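Local coordinates for protein uracil-DNA glycosylase (Epstein-Barr virus, PDB 6LYJ) that belongs to the uracil-DNA glycosylase superfamily, an alpha/beta fold built around a central parallel beta-sheet with helices and long loops on its two faces, at residues V85-Q90 with L101-A106; P112-N117 with P214-Q219; L146-I151 with W169-V174. All blocks are in the same frame, centred on the assembly; numbering follows the deposited sequence.

Contact 1: residues V85-Q90 with L101-A106; sequences VVILGQ and LAFSVA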
loop_
_atom_site.group_PDB
_atom_site.type_symbol
_atom_site.label_atom_id
_atom_site.label_comp_id
_atom_site.label_asym_id
_atom_site.label_seq_id
_atom_site.Cartn_x
_atom_site.Cartn_y
_atom_site.Cartn_z
ATOM N N VAL A 85 -9.199 -13.721 -6.147
ATOM C CA VAL A 85 -8.035 -12.860 -6.307
ATOM C C VAL A 85 -7.653 -12.330 -4.934
ATOM O O VAL A 85 -8.517 -11.886 -4.170
ATOM C CB VAL A 85 -8.298 -11.695 -7.286
ATOM C CG1 VAL A 85 -7.048 -10.836 -7.441
ATOM C CG2 VAL A 85 -8.743 -12.215 -8.639
ATOM N N VAL A 86 -6.362 -12.383 -4.617
ATOM C CA VAL A 86 -5.815 -11.820 -3.388
ATOM C C VAL A 86 -4.859 -10.702 -3.776
ATOM O O VAL A 86 -3.934 -10.916 -4.569
ATOM C CB VAL A 86 -5.102 -12.878 -2.530
ATOM C CG1 VAL A 86 -4.512 -12.229 -1.285
ATOM C CG2 VAL A 86 -6.074 -13.978 -2.131
ATOM N N ILE A 87 -5.104 -9.509 -3.245
ATOM C CA ILE A 87 -4.239 -8.351 -3.433
ATOM C C ILE A 87 -3.696 -7.969 -2.063
ATOM O O ILE A 87 -4.474 -7.736 -1.128
ATOM C CB ILE A 87 -4.998 -7.177 -4.071
ATOM C CG1 ILE A 87 -5.553 -7.583 -5.440
ATOM C CG2 ILE A 87 -4.091 -5.966 -4.200
ATOM C CD1 ILE A 87 -6.464 -6.555 -6.062
ATOM N N LEU A 88 -2.370 -7.903 -1.942
ATOM C CA LEU A 88 -1.714 -7.622 -0.671
ATOM C C LEU A 88 -1.307 -6.158 -0.567
ATOM O O LEU A 88 -0.647 -5.622 -1.464
ATOM C CB LEU A 88 -0.472 -8.498 -0.486
ATOM C CG LEU A 88 -0.686 -10.005 -0.370
ATOM C CD1 LEU A 88 0.563 -10.666 0.182
ATOM C CD2 LEU A 88 -1.894 -10.307 0.508
ATOM N N GLY A 89 -1.665 -5.534 0.554
ATOM C CA GLY A 89 -1.125 -4.261 0.960
ATOM C C GLY A 89 -0.185 -4.444 2.142
ATOM O O GLY A 89 0.068 -5.554 2.605
ATOM N N GLN A 90 0.330 -3.315 2.631
ATOM C CA GLN A 90 1.228 -3.342 3.780
ATOM C C GLN A 90 0.442 -3.054 5.055
ATOM O O GLN A 90 -0.132 -3.971 5.650
ATOM C CB GLN A 90 2.381 -2.340 3.604
ATOM C CG GLN A 90 3.340 -2.710 2.473
ATOM C CD GLN A 90 4.408 -1.657 2.208
ATOM O OE1 GLN A 90 4.682 -0.799 3.047
ATOM N NE2 GLN A 90 5.014 -1.722 1.028
ATOM N N LEU A 101 -9.926 -2.376 4.243
ATOM C CA LEU A 101 -9.505 -3.007 3.001
ATOM C C LEU A 101 -8.153 -2.442 2.583
ATOM O O LEU A 101 -7.848 -1.274 2.839
ATOM C CB LEU A 101 -10.518 -2.754 1.876
ATOM C CG LEU A 101 -12.014 -2.975 2.130
ATOM C CD1 LEU A 101 -12.834 -2.526 0.930
ATOM C CD2 LEU A 101 -12.299 -4.423 2.437
ATOM N N ALA A 102 -7.339 -3.276 1.942
ATOM C CA ALA A 102 -6.112 -2.775 1.338
ATOM C C ALA A 102 -6.434 -1.769 0.239
ATOM O O ALA A 102 -7.394 -1.942 -0.518
ATOM C CB ALA A 102 -5.288 -3.930 0.765
ATOM N N PHE A 103 -5.646 -0.688 0.192
ATOM C CA PHE A 103 -5.656 0.321 -0.871
ATOM C C PHE A 103 -6.921 1.173 -0.923
ATOM O O PHE A 103 -6.860 2.354 -1.280
ATOM C CB PHE A 103 -5.413 -0.338 -2.235
ATOM C CG PHE A 103 -4.036 -0.919 -2.373
ATOM C CD1 PHE A 103 -2.926 -0.089 -2.455
ATOM C CD2 PHE A 103 -3.844 -2.290 -2.395
ATOM C CE1 PHE A 103 -1.649 -0.618 -2.566
ATOM C CE2 PHE A 103 -2.570 -2.830 -2.510
ATOM C CZ PHE A 103 -1.471 -1.990 -2.593
ATOM N N SER A 104 -8.061 0.597 -0.567
ATOM C CA SER A 104 -9.327 1.309 -0.661
ATOM C C SER A 104 -9.430 2.402 0.400
ATOM O O SER A 104 -8.827 2.323 1.474
ATOM C CB SER A 104 -10.484 0.318 -0.504
ATOM O OG SER A 104 -11.735 0.957 -0.622
ATOM N N VAL A 105 -10.218 3.435 0.090
ATOM C CA VAL A 105 -10.617 4.432 1.074
ATOM C C VAL A 105 -12.133 4.573 1.016
ATOM O O VAL A 105 -12.772 4.286 0.002
ATOM C CB VAL A 105 -9.933 5.805 0.856
ATOM C CG1 VAL A 105 -8.417 5.689 1.017
ATOM C CG2 VAL A 105 -10.287 6.373 -0.512
ATOM N N ALA A 106 -12.702 5.046 2.123
ATOM C CA ALA A 106 -14.145 5.207 2.225
ATOM C C ALA A 106 -14.648 6.282 1.262
ATOM O O ALA A 106 -13.889 7.120 0.763
ATOM C CB ALA A 106 -14.542 5.551 3.661
#
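The phenyl tip of Phe-103 rests against the C-terminal end of strand 85-89, where Ile-87, Leu-88 and Gly-89 meet it in turn. This is an inner strand of the four-stranded parallel sheet of the uracil-DNA glycosylase fold, and the loop 101-106 folds back over the strand end from which the chain continues into the Gly-Gln-Asp-Pro-Tyr-His sequence of the family. CG of Phe-103 stands anti to its carbonyl carbon (chi1 -67°), carrying the side chain from CB and CG toward the strand, and contact with the strand begins at CD2, 4.1 Å from Ile-87 CG2. Next along the ring, CE2 comes to 3.9 Å from the same methyl, which approaches obliquely, and the two side chains cross at about a right angle. CE2 also has the carbonyl oxygen Leu-88 O at its edge, near the ring plane, at 3.5 Å. CZ, at the tip, lies 3.9 Å from that oxygen. Trp-190, from strand 186-190, adds a second ring beside Phe-103, tilted rather than stacked flat on it. No hydrogen bond joins the two segments. The backbone of Ala-102 bonds to Leu-147 of the neighbouring strand, and the chain turns tightly at Phe-103, whose positive phi (68°) lets Ser-104 N make a weak 2.6 Å bond back to Ala-102 O. Phe-103 O is held by the hydroxyl of Tyr-93. Ala-102 packs on Gly-89, the last residue of the strand: with no side chain there, the alanine methyl lies against the backbone, Ala-102 CB being 4.0 Å from Gly-89 N.

Contact 2: residues P112-N117 with P214-Q219; sequences PPSLRN and PSPLAQ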
loop_
_atom_site.group_PDB
_atom_site.type_symbol
_atom_site.label_atom_id
_atom_site.label_comp_id
_atom_site.label_asym_id
_atom_site.label_seq_id
_atom_site.Cartn_x
_atom_site.Cartn_y
_atom_site.Cartn_z
ATOM N N PRO A 112 -6.147 7.895 -3.042
ATOM C CA PRO A 112 -4.702 7.955 -2.755
ATOM C C PRO A 112 -3.880 7.655 -3.997
ATOM O O PRO A 112 -4.394 7.074 -4.964
ATOM C CB PRO A 112 -4.505 6.871 -1.682
ATOM C CG PRO A 112 -5.712 5.999 -1.776
ATOM C CD PRO A 112 -6.832 6.833 -2.287
ATOM N N PRO A 113 -2.593 8.028 -4.001
ATOM C CA PRO A 113 -1.802 7.929 -5.248
ATOM C C PRO A 113 -1.674 6.519 -5.809
ATOM O O PRO A 113 -1.837 6.320 -7.025
ATOM C CB PRO A 113 -0.439 8.504 -4.830
ATOM C CG PRO A 113 -0.747 9.420 -3.689
ATOM C CD PRO A 113 -1.863 8.744 -2.940
ATOM N N SER A 114 -1.382 5.530 -4.957
ATOM C CA SER A 114 -1.239 4.159 -5.445
ATOM C C SER A 114 -2.539 3.657 -6.057
ATOM O O SER A 114 -2.525 2.929 -7.056
ATOM C CB SER A 114 -0.794 3.233 -4.311
ATOM O OG SER A 114 0.542 3.495 -3.916
ATOM N N LEU A 115 -3.675 4.039 -5.475
ATOM C CA LEU A 115 -4.951 3.599 -6.022
ATOM C C LEU A 115 -5.226 4.276 -7.359
ATOM O O LEU A 115 -5.795 3.660 -8.269
ATOM C CB LEU A 115 -6.075 3.865 -5.019
ATOM C CG LEU A 115 -7.460 3.330 -5.397
ATOM C CD1 LEU A 115 -7.381 1.873 -5.848
ATOM C CD2 LEU A 115 -8.406 3.465 -4.216
ATOM N N ARG A 116 -4.840 5.549 -7.492
ATOM C CA ARG A 116 -4.913 6.212 -8.790
ATOM C C ARG A 116 -4.108 5.459 -9.843
ATOM O O ARG A 116 -4.561 5.295 -10.982
ATOM C CB ARG A 116 -4.418 7.654 -8.677
ATOM C CG ARG A 116 -5.410 8.604 -8.038
ATOM C CD ARG A 116 -5.023 10.052 -8.293
ATOM N NE ARG A 116 -5.873 10.976 -7.551
ATOM C CZ ARG A 116 -7.112 11.299 -7.909
ATOM N NH1 ARG A 116 -7.649 10.774 -9.003
ATOM N NH2 ARG A 116 -7.815 12.148 -7.172
ATOM N N ASN A 117 -2.898 5.011 -9.493
ATOM C CA ASN A 117 -2.092 4.294 -10.481
ATOM C C ASN A 117 -2.650 2.902 -10.775
ATOM O O ASN A 117 -2.534 2.410 -11.909
ATOM C CB ASN A 117 -0.642 4.212 -10.015
ATOM C CG ASN A 117 0.083 5.533 -10.168
ATOM O OD1 ASN A 117 -0.370 6.412 -10.900
ATOM N ND2 ASN A 117 1.224 5.675 -9.495
ATOM N N PRO A 214 2.620 0.005 -7.267
ATOM C CA PRO A 214 1.920 1.056 -8.020
ATOM C C PRO A 214 2.196 2.470 -7.532
ATOM O O PRO A 214 1.715 3.419 -8.162
ATOM C CB PRO A 214 0.443 0.688 -7.825
ATOM C CG PRO A 214 0.423 -0.016 -6.500
ATOM C CD PRO A 214 1.678 -0.839 -6.509
ATOM N N SER A 215 2.937 2.640 -6.443
ATOM C CA SER A 215 3.208 3.969 -5.914
ATOM C C SER A 215 3.790 4.870 -7.004
ATOM O O SER A 215 4.621 4.419 -7.806
ATOM C CB SER A 215 4.181 3.881 -4.735
ATOM O OG SER A 215 4.546 5.170 -4.278
ATOM N N PRO A 216 3.405 6.148 -7.049
ATOM C CA PRO A 216 4.066 7.077 -7.980
ATOM C C PRO A 216 5.559 7.200 -7.737
ATOM O O PRO A 216 6.295 7.555 -8.665
ATOM C CB PRO A 216 3.347 8.408 -7.717
ATOM C CG PRO A 216 2.866 8.293 -6.311
ATOM C CD PRO A 216 2.487 6.844 -6.133
ATOM N N LEU A 217 6.025 6.914 -6.518
ATOM C CA LEU A 217 7.458 6.934 -6.237
ATOM C C LEU A 217 8.210 5.893 -7.056
ATOM O O LEU A 217 9.370 6.114 -7.427
ATOM C CB LEU A 217 7.697 6.701 -4.744
ATOM C CG LEU A 217 7.080 7.706 -3.769
ATOM C CD1 LEU A 217 7.350 7.285 -2.340
ATOM C CD2 LEU A 217 7.627 9.104 -4.016
ATOM N N ALA A 218 7.586 4.746 -7.322
ATOM C CA ALA A 218 8.203 3.677 -8.093
ATOM C C ALA A 218 7.823 3.712 -9.569
ATOM O O ALA A 218 8.190 2.796 -10.310
ATOM C CB ALA A 218 7.830 2.318 -7.496
ATOM N N GLN A 219 7.093 4.739 -10.009
ATOM C CA GLN A 219 6.515 4.723 -11.350
ATOM C C GLN A 219 7.586 4.936 -12.414
ATOM O O GLN A 219 7.831 4.060 -13.251
ATOM C CB GLN A 219 5.420 5.783 -11.469
ATOM C CG GLN A 219 4.882 5.946 -12.884
ATOM C CD GLN A 219 3.437 6.402 -12.916
ATOM O OE1 GLN A 219 2.549 5.741 -12.377
ATOM N NE2 GLN A 219 3.193 7.542 -13.553
#
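Asn-117 reaches from near the N-terminal end of helix 113-125 to the backbone of Pro-214 and makes the hydrogen bond between the two segments. Its CG lies anti to the carbonyl carbon (chi1 -75°), and the small chi2 of -17° turns the amide so that Asn-117 ND2 points straight at Pro-214 O, 2.7 Å away. The bond is nearly linear at nitrogen (162°), the oxygen lies in the plane of the Asn-117 amide, and the N-H arrives almost along the C=O axis. Asn-117 CB is itself 3.1 Å from Pro-214 O, so the oxygen lies close beside the side chain as well as at its N-H. The two serines turn their hydroxyls to different tasks. Ser-114 OG lies over the backbone of the loop, 3.4 Å from Ser-215 CA, and is hydrogen-bonded to an acidic side chain of the chain of another protein. Ser-215 OG is anti to its own backbone N and accepts from Leu-217 N at 3.2 Å, an ST turn. Ser-215 points away from the helix overall, yet its CB touches Ser-114 OG at 3.7 Å. The proline rings pack too: Pro-113 CB meets the CG–CD edge of Pro-216, with CD at 3.6 Å, while Pro-214 lays its ring beside Ser-114, its CB 3.8 Å from Ser-114 O. Pro-112 occupies the N-cap, and its O receives Arg-116 N. Within the same loop as Ser-215, His-213 ND1 accepts from Ser-215 N. The segments bring together two family sequences: the proline-rich Pro-Pro-Ser that opens helix 113-125 and the His-Pro-Ser-Pro-Leu of the leucine loop, both characteristic of uracil-DNA glycosylases.

Contact 3: residues L146-I151 with W169-V174; sequences LLLNTI and WFTDHV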
loop_
_atom_site.group_PDB
_atom_site.type_symbol
_atom_site.label_atom_id
_atom_site.label_comp_id
_atom_site.label_asym_id
_atom_site.label_seq_id
_atom_site.Cartn_x
_atom_site.Cartn_y
_atom_site.Cartn_z
ATOM N N LEU A 146 -9.943 -10.442 -2.387
ATOM C CA LEU A 146 -9.542 -10.235 -1.002
ATOM C C LEU A 146 -8.465 -9.158 -0.958
ATOM O O LEU A 146 -7.368 -9.346 -1.494
ATOM C CB LEU A 146 -9.044 -11.535 -0.369
ATOM C CG LEU A 146 -8.937 -11.490 1.157
ATOM C CD1 LEU A 146 -10.335 -11.509 1.761
ATOM C CD2 LEU A 146 -8.100 -12.638 1.711
ATOM N N LEU A 147 -8.787 -8.033 -0.324
ATOM C CA LEU A 147 -7.901 -6.875 -0.232
ATOM C C LEU A 147 -7.260 -6.899 1.152
ATOM O O LEU A 147 -7.750 -6.281 2.098
ATOM C CB LEU A 147 -8.680 -5.588 -0.484
ATOM C CG LEU A 147 -9.300 -5.485 -1.884
ATOM C CD1 LEU A 147 -10.485 -4.532 -1.891
ATOM C CD2 LEU A 147 -8.249 -5.044 -2.895
ATOM N N LEU A 148 -6.153 -7.626 1.264
ATOM C CA LEU A 148 -5.568 -8.001 2.545
ATOM C C LEU A 148 -4.296 -7.203 2.805
ATOM O O LEU A 148 -3.281 -7.401 2.128
ATOM C CB LEU A 148 -5.278 -9.500 2.574
ATOM C CG LEU A 148 -4.598 -10.009 3.844
ATOM C CD1 LEU A 148 -5.481 -9.754 5.054
ATOM C CD2 LEU A 148 -4.266 -11.497 3.703
ATOM N N ASN A 149 -4.352 -6.311 3.791
ATOM C CA ASN A 149 -3.156 -5.700 4.357
ATOM C C ASN A 149 -2.457 -6.707 5.262
ATOM O O ASN A 149 -3.104 -7.356 6.090
ATOM C CB ASN A 149 -3.516 -4.445 5.156
ATOM C CG ASN A 149 -3.723 -3.228 4.282
ATOM O OD1 ASN A 149 -3.103 -3.090 3.228
ATOM N ND2 ASN A 149 -4.599 -2.330 4.721
ATOM N N THR A 150 -1.133 -6.835 5.115
ATOM C CA THR A 150 -0.407 -7.776 5.963
ATOM C C THR A 150 -0.396 -7.323 7.421
ATOM O O THR A 150 -0.324 -8.161 8.328
ATOM C CB THR A 150 1.028 -7.962 5.453
ATOM O OG1 THR A 150 1.625 -6.686 5.209
ATOM C CG2 THR A 150 1.051 -8.766 4.164
ATOM N N ILE A 151 -0.465 -6.016 7.662
ATOM C CA ILE A 151 -0.602 -5.441 8.997
ATOM C C ILE A 151 -1.979 -4.799 9.081
ATOM O O ILE A 151 -2.346 -3.994 8.216
ATOM C CB ILE A 151 0.507 -4.416 9.295
ATOM C CG1 ILE A 151 1.893 -5.003 9.018
ATOM C CG2 ILE A 151 0.414 -3.916 10.729
ATOM C CD1 ILE A 151 2.185 -6.279 9.793
ATOM N N TRP A 169 2.352 -12.520 11.547
ATOM C CA TRP A 169 2.134 -13.954 11.729
ATOM C C TRP A 169 0.735 -14.362 11.276
ATOM O O TRP A 169 0.566 -15.350 10.545
ATOM C CB TRP A 169 2.356 -14.331 13.197
ATOM C CG TRP A 169 1.662 -15.594 13.589
ATOM C CD1 TRP A 169 2.114 -16.868 13.409
ATOM C CD2 TRP A 169 0.374 -15.706 14.203
ATOM N NE1 TRP A 169 1.189 -17.768 13.882
ATOM C CE2 TRP A 169 0.111 -17.080 14.372
ATOM C CE3 TRP A 169 -0.583 -14.778 14.628
ATOM C CZ2 TRP A 169 -1.069 -17.548 14.949
ATOM C CZ3 TRP A 169 -1.756 -15.247 15.197
ATOM C CH2 TRP A 169 -1.985 -16.618 15.355
ATOM N N PHE A 170 -0.276 -13.577 11.655
ATOM C CA PHE A 170 -1.653 -13.941 11.338
ATOM C C PHE A 170 -1.908 -13.864 9.838
ATOM O O PHE A 170 -2.482 -14.789 9.251
ATOM C CB PHE A 170 -2.632 -13.048 12.101
ATOM C CG PHE A 170 -4.070 -13.240 11.688
ATOM C CD1 PHE A 170 -4.706 -14.454 11.901
ATOM C CD2 PHE A 170 -4.782 -12.211 11.090
ATOM C CE1 PHE A 170 -6.029 -14.644 11.515
ATOM C CE2 PHE A 170 -6.110 -12.393 10.708
ATOM C CZ PHE A 170 -6.730 -13.610 10.923
ATOM N N THR A 171 -1.509 -12.759 9.200
ATOM C CA THR A 171 -1.788 -12.615 7.773
ATOM C C THR A 171 -0.939 -13.562 6.929
ATOM O O THR A 171 -1.409 -14.039 5.888
ATOM C CB THR A 171 -1.606 -11.160 7.327
ATOM O OG1 THR A 171 -0.308 -10.678 7.698
ATOM C CG2 THR A 171 -2.677 -10.278 7.961
ATOM N N ASP A 172 0.298 -13.862 7.352
ATOM C CA ASP A 172 1.060 -14.935 6.722
ATOM C C ASP A 172 0.281 -16.243 6.754
ATOM O O ASP A 172 0.195 -16.960 5.747
ATOM C CB ASP A 172 2.407 -15.118 7.427
ATOM C CG ASP A 172 3.467 -14.132 6.957
ATOM O OD1 ASP A 172 3.187 -13.302 6.067
ATOM O OD2 ASP A 172 4.591 -14.198 7.495
ATOM N N HIS A 173 -0.269 -16.586 7.923
ATOM C CA HIS A 173 -1.012 -17.836 8.033
ATOM C C HIS A 173 -2.246 -17.810 7.137
ATOM O O HIS A 173 -2.575 -18.814 6.491
ATOM C CB HIS A 173 -1.390 -18.088 9.494
ATOM C CG HIS A 173 -2.089 -19.393 9.730
ATOM N ND1 HIS A 173 -1.441 -20.607 9.667
ATOM C CD2 HIS A 173 -3.372 -19.669 10.060
ATOM C CE1 HIS A 173 -2.300 -21.577 9.930
ATOM N NE2 HIS A 173 -3.478 -21.033 10.174
ATOM N N VAL A 174 -2.938 -16.667 7.086
ATOM C CA VAL A 174 -4.094 -16.516 6.202
ATOM C C VAL A 174 -3.700 -16.762 4.748
ATOM O O VAL A 174 -4.404 -17.458 4.007
ATOM C CB VAL A 174 -4.732 -15.127 6.379
ATOM C CG1 VAL A 174 -5.724 -14.855 5.254
ATOM C CG2 VAL A 174 -5.424 -15.027 7.730
#
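Leu-148 lays its two methyls against one side of helix 167-181, CD1 meeting Thr-171 CG2 at 4.1 Å and CD2 meeting Val-174 CG1 at 4.0 Å. Its CG is anti to the backbone N (chi1 177°), which sends the branch out from the strand, and it crosses both partners obliquely. Val-174 CG1, also anti to its backbone N, is the branch that meets Leu-148, while CG2 lies over the Phe-170 ring, offset toward the rim. The axes of segments 146-149 and 169-174 approach to 9.9 Å, at 150° between directions, the helix being the connection of the beta-alpha-beta crossover that leads to strand 186-190. Where the strand gives way to a turn, packing becomes polar. Thr-171 OG1 donates to Thr-150 O at 2.6 Å, on a lone pair in the carbonyl plane, with a C=O···OG1 angle of 119°. Trp-167 O in its own helix is a second acceptor, competing for the one hydroxyl proton. Thr-171 CG2 lies 3.2 Å from Thr-150 O and 3.5 Å from Asn-149 O. Thr-150 OG1 turns to the end of strand 85-89, where Gly-89 O and Gln-90 O share its single proton.

Contacts 1 and 3 use the two faces of one sheet: strands 85-89 and 145-149 are neighbours, joined by Ile-87 N to Leu-146 O at 2.9 Å, with loop 101-106 on one face and helix 167-181 on the other. Their centres lie about 10 Å apart, and Asn-149 OD1 comes 3.4 Å from Ala-102 CB. Contact 2, centred about 13 Å from contact 1, follows it directly: Leu-115 CD2 packs on Phe-103 O. Contacts 2 and 3 do not touch: centres about 21 Å apart, nearest atoms about 8 Å. Gln-90 and contact 2 both meet another protein chain; the family sequences at Gly-89 and Pro-214 border the active site in relatives, so that chain probably covers this region.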